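PDB 6P78: queuine lyase from [Clostridium] spiroforme DSM 1552, which probably cleaves a C-N bond of queuine to recover the precursor base preQ1, using S-adenosylmethionine and a [4Fe-4S] cluster in radical chemistry. Local coordinates for residues 93-104 with 123-134. Sequence-based numbering, arbitrary orientation.
Sequences FELPDETIERIY and YKKKIKALREKF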
# COMPACT_ATOMS: atom_id res chain seq x y z
N PHE A 93 6.48 9.56 3.12
CA PHE A 93 7.03 10.80 3.66
C PHE A 93 7.57 10.64 5.07
O PHE A 93 8.32 11.51 5.53
CB PHE A 93 5.96 11.91 3.61
CG PHE A 93 5.45 12.15 2.21
CD1 PHE A 93 6.18 12.94 1.32
CD2 PHE A 93 4.28 11.56 1.77
CE1 PHE A 93 5.74 13.15 0.02
CE2 PHE A 93 3.84 11.74 0.46
CZ PHE A 93 4.55 12.54 -0.41
N GLU A 94 7.25 9.55 5.76
CA GLU A 94 7.73 9.33 7.12
C GLU A 94 9.08 8.63 7.13
O GLU A 94 9.65 8.43 8.21
CB GLU A 94 6.70 8.53 7.92
CG GLU A 94 5.47 9.38 8.25
CD GLU A 94 4.15 8.66 8.11
OE1 GLU A 94 4.14 7.43 7.94
OE2 GLU A 94 3.10 9.33 8.17
N LEU A 95 9.60 8.27 5.97
CA LEU A 95 10.94 7.70 5.92
C LEU A 95 11.97 8.75 6.33
O LEU A 95 11.75 9.95 6.17
CB LEU A 95 11.26 7.19 4.52
CG LEU A 95 10.46 5.96 4.10
CD1 LEU A 95 10.62 5.74 2.62
CD2 LEU A 95 10.91 4.75 4.91
N PRO A 96 13.12 8.31 6.87
CA PRO A 96 14.20 9.26 7.14
C PRO A 96 14.53 10.04 5.88
O PRO A 96 14.42 9.54 4.76
CB PRO A 96 15.37 8.35 7.56
CG PRO A 96 14.72 7.09 8.05
CD PRO A 96 13.42 6.94 7.30
N ASP A 97 14.95 11.30 6.07
CA ASP A 97 15.33 12.09 4.91
C ASP A 97 16.47 11.43 4.16
O ASP A 97 16.49 11.46 2.92
CB ASP A 97 15.70 13.51 5.33
CG ASP A 97 14.48 14.34 5.73
OD1 ASP A 97 13.75 14.83 4.83
OD2 ASP A 97 14.24 14.51 6.95
N GLU A 98 17.40 10.79 4.88
CA GLU A 98 18.53 10.13 4.23
C GLU A 98 18.08 8.89 3.46
O GLU A 98 18.68 8.57 2.43
CB GLU A 98 19.60 9.76 5.26
CG GLU A 98 20.17 10.93 6.06
CD GLU A 98 19.21 11.47 7.13
OE1 GLU A 98 19.29 12.69 7.44
OE2 GLU A 98 18.36 10.70 7.64
N THR A 99 17.05 8.20 3.94
CA THR A 99 16.53 7.06 3.19
C THR A 99 15.89 7.54 1.90
O THR A 99 16.12 6.95 0.84
CB THR A 99 15.52 6.27 4.03
OG1 THR A 99 16.15 5.77 5.22
CG2 THR A 99 14.95 5.10 3.23
N ILE A 100 15.08 8.60 1.97
CA ILE A 100 14.44 9.13 0.77
C ILE A 100 15.48 9.58 -0.25
O ILE A 100 15.37 9.26 -1.44
CB ILE A 100 13.48 10.27 1.15
CG1 ILE A 100 12.30 9.71 1.94
CG2 ILE A 100 12.99 10.96 -0.11
CD1 ILE A 100 11.38 10.78 2.53
N GLU A 101 16.51 10.30 0.20
CA GLU A 101 17.50 10.75 -0.78
C GLU A 101 18.31 9.59 -1.35
O GLU A 101 18.73 9.64 -2.51
CB GLU A 101 18.41 11.81 -0.18
CG GLU A 101 17.63 12.94 0.49
CD GLU A 101 17.50 14.18 -0.40
OE1 GLU A 101 17.46 14.01 -1.64
OE2 GLU A 101 17.45 15.31 0.16
N ARG A 102 18.51 8.52 -0.58
CA ARG A 102 19.18 7.35 -1.17
C ARG A 102 18.30 6.68 -2.22
O ARG A 102 18.79 6.26 -3.28
CB ARG A 102 19.58 6.34 -0.10
CG ARG A 102 20.15 5.05 -0.71
CD ARG A 102 21.52 4.73 -0.22
NE ARG A 102 22.15 3.70 -1.03
CZ ARG A 102 22.47 2.49 -0.60
NH1 ARG A 102 22.22 2.14 0.66
NH2 ARG A 102 23.05 1.62 -1.41
N ILE A 103 17.00 6.55 -1.95
CA ILE A 103 16.10 5.99 -2.96
C ILE A 103 16.17 6.80 -4.25
O ILE A 103 16.25 6.24 -5.35
CB ILE A 103 14.66 5.91 -2.41
CG1 ILE A 103 14.59 4.89 -1.27
CG2 ILE A 103 13.69 5.55 -3.53
CD1 ILE A 103 13.36 5.06 -0.37
N TYR A 104 16.17 8.13 -4.13
CA TYR A 104 16.29 8.98 -5.30
C TYR A 104 17.59 8.69 -6.05
O TYR A 104 17.59 8.58 -7.28
CB TYR A 104 16.24 10.44 -4.86
CG TYR A 104 16.51 11.45 -5.95
CD1 TYR A 104 15.53 11.78 -6.88
CD2 TYR A 104 17.75 12.09 -6.04
CE1 TYR A 104 15.77 12.71 -7.86
CE2 TYR A 104 18.00 13.02 -7.03
CZ TYR A 104 17.01 13.32 -7.94
OH TYR A 104 17.25 14.24 -8.94
N TYR A 123 -1.81 13.04 3.07
CA TYR A 123 -0.63 13.55 2.36
C TYR A 123 -0.93 13.99 0.93
O TYR A 123 0.01 14.30 0.20
CB TYR A 123 0.46 12.48 2.32
CG TYR A 123 1.19 12.30 3.60
CD1 TYR A 123 2.15 13.22 4.01
CD2 TYR A 123 0.95 11.20 4.41
CE1 TYR A 123 2.83 13.06 5.18
CE2 TYR A 123 1.63 11.03 5.60
CZ TYR A 123 2.57 11.96 5.98
OH TYR A 123 3.25 11.77 7.17
N LYS A 124 -2.20 14.06 0.54
CA LYS A 124 -2.55 14.30 -0.87
C LYS A 124 -1.79 15.49 -1.46
O LYS A 124 -1.31 15.43 -2.59
CB LYS A 124 -4.06 14.55 -0.99
CG LYS A 124 -4.52 14.72 -2.43
CD LYS A 124 -6.03 14.93 -2.48
CE LYS A 124 -6.54 15.05 -3.91
NZ LYS A 124 -7.95 15.51 -3.89
N LYS A 125 -1.70 16.60 -0.72
CA LYS A 125 -1.14 17.82 -1.30
C LYS A 125 0.38 17.78 -1.44
O LYS A 125 0.95 18.66 -2.09
CB LYS A 125 -1.56 19.03 -0.45
CG LYS A 125 -3.07 19.22 -0.37
CD LYS A 125 -3.62 19.65 -1.70
CE LYS A 125 -5.10 19.95 -1.58
NZ LYS A 125 -5.83 18.95 -2.37
N LYS A 126 1.06 16.78 -0.86
CA LYS A 126 2.50 16.66 -0.97
C LYS A 126 2.94 15.84 -2.18
O LYS A 126 4.13 15.83 -2.51
CB LYS A 126 3.08 16.02 0.30
CG LYS A 126 2.97 16.90 1.54
CD LYS A 126 3.80 16.37 2.69
CE LYS A 126 5.08 17.17 2.87
NZ LYS A 126 4.82 18.52 3.44
N ILE A 127 1.99 15.18 -2.85
CA ILE A 127 2.34 14.23 -3.90
C ILE A 127 2.93 14.94 -5.11
O ILE A 127 3.89 14.47 -5.73
CB ILE A 127 1.11 13.39 -4.27
CG1 ILE A 127 0.55 12.66 -3.04
CG2 ILE A 127 1.45 12.37 -5.37
CD1 ILE A 127 1.48 11.69 -2.42
N LYS A 128 2.34 16.08 -5.50
CA LYS A 128 2.79 16.77 -6.71
C LYS A 128 4.28 17.12 -6.63
O LYS A 128 5.02 16.91 -7.60
CB LYS A 128 1.96 18.03 -6.94
CG LYS A 128 2.47 18.90 -8.08
CD LYS A 128 1.41 19.90 -8.60
CE LYS A 128 0.30 20.19 -7.59
NZ LYS A 128 0.74 21.06 -6.46
N ALA A 129 4.72 17.65 -5.49
CA ALA A 129 6.13 18.01 -5.36
C ALA A 129 7.03 16.78 -5.39
O ALA A 129 8.16 16.86 -5.89
CB ALA A 129 6.36 18.80 -4.07
N LEU A 130 6.56 15.65 -4.84
CA LEU A 130 7.31 14.41 -4.92
C LEU A 130 7.45 13.96 -6.37
O LEU A 130 8.55 13.59 -6.80
CB LEU A 130 6.65 13.33 -4.08
CG LEU A 130 7.53 12.08 -3.93
CD1 LEU A 130 8.81 12.44 -3.19
CD2 LEU A 130 6.80 11.02 -3.18
N ARG A 131 6.36 14.00 -7.13
CA ARG A 131 6.43 13.64 -8.54
C ARG A 131 7.44 14.49 -9.28
O ARG A 131 8.24 13.98 -10.07
CB ARG A 131 5.05 13.77 -9.20
CG ARG A 131 4.00 12.76 -8.75
CD ARG A 131 2.70 12.91 -9.55
NE ARG A 131 1.59 12.12 -8.99
CZ ARG A 131 1.43 10.80 -9.16
NH1 ARG A 131 2.31 10.11 -9.89
NH2 ARG A 131 0.37 10.18 -8.62
N GLU A 132 7.42 15.80 -9.02
CA GLU A 132 8.33 16.70 -9.73
C GLU A 132 9.77 16.47 -9.33
O GLU A 132 10.67 16.67 -10.14
CB GLU A 132 7.94 18.16 -9.48
CG GLU A 132 6.54 18.47 -10.00
CD GLU A 132 6.22 19.95 -10.00
OE1 GLU A 132 5.02 20.29 -9.90
OE2 GLU A 132 7.16 20.77 -10.10
N LYS A 133 10.02 16.06 -8.09
CA LYS A 133 11.39 15.81 -7.68
C LYS A 133 11.92 14.53 -8.33
O LYS A 133 13.02 14.53 -8.89
CB LYS A 133 11.49 15.70 -6.16
CG LYS A 133 12.94 15.56 -5.67
CD LYS A 133 13.02 15.05 -4.25
CE LYS A 133 14.48 14.81 -3.85
NZ LYS A 133 14.61 14.21 -2.49
N PHE A 134 11.14 13.45 -8.29
CA PHE A 134 11.63 12.15 -8.71
C PHE A 134 11.64 11.98 -10.23
O PHE A 134 12.42 11.17 -10.75
CB PHE A 134 10.81 11.04 -8.05
CG PHE A 134 11.32 10.64 -6.69
CD1 PHE A 134 11.17 11.48 -5.60
CD2 PHE A 134 12.00 9.44 -6.52
CE1 PHE A 134 11.66 11.11 -4.36
CE2 PHE A 134 12.50 9.08 -5.28
CZ PHE A 134 12.32 9.91 -4.20
O HOH W 1 15.28 16.18 -8.96
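F93 lies nearly parallel to Y123, but the two rings are offset, with little of one lying over the other; the closest atoms are F93 CD2 and Y123 CD1, 3.5 Å apart. A broad, flat, apolar ring suits this place because it can meet the tyrosine ring and the aliphatic parts of K126 and L130 at once: K126 CB sits over one face in a CH-pi contact, 4.2 Å from the F93 ring centroid, and L130 CD2 approaches F93 CZ obliquely. A tyrosine suits 123 because its ring packs on F93 while its hydroxyl reaches E94: Y123 OH donates to E94 OE2 over 2.6 Å, on the anti side of the carboxylate and somewhat out of its plane. That oxygen also accepts from the backbone N of I46, while E94 OE1 takes the N of S91, so three donors hold a buried carboxylate whose side chain lies about 4 Å from that of the cluster ligand C45.

At the other end Y104 presents its edge to the face of F134, with planes at 85°. CG of Y104 is anti to the backbone N (chi1 173°), which carries CD1 over the centre of the phenylalanine ring. I103 CG2 packs at the edge of F134, and one water links Y104 OH with K133 O. A lysine suits 133 because its extended apolar chain can lie over a face of Y104 while K133 NZ comes 3.0 Å from E101 OE1, a salt bridge entering from above the carboxylate plane.

Helices 97-109 and 127-134 follow one another in the radical SAM core, joined through strand 114-118, their axes 12.1 Å apart at 45° in the short segments, so side chains bridge the gap. I103 rests on strand 83-87 and R131 on strand 137-141, with strand 114-118 running between those two in the sheet.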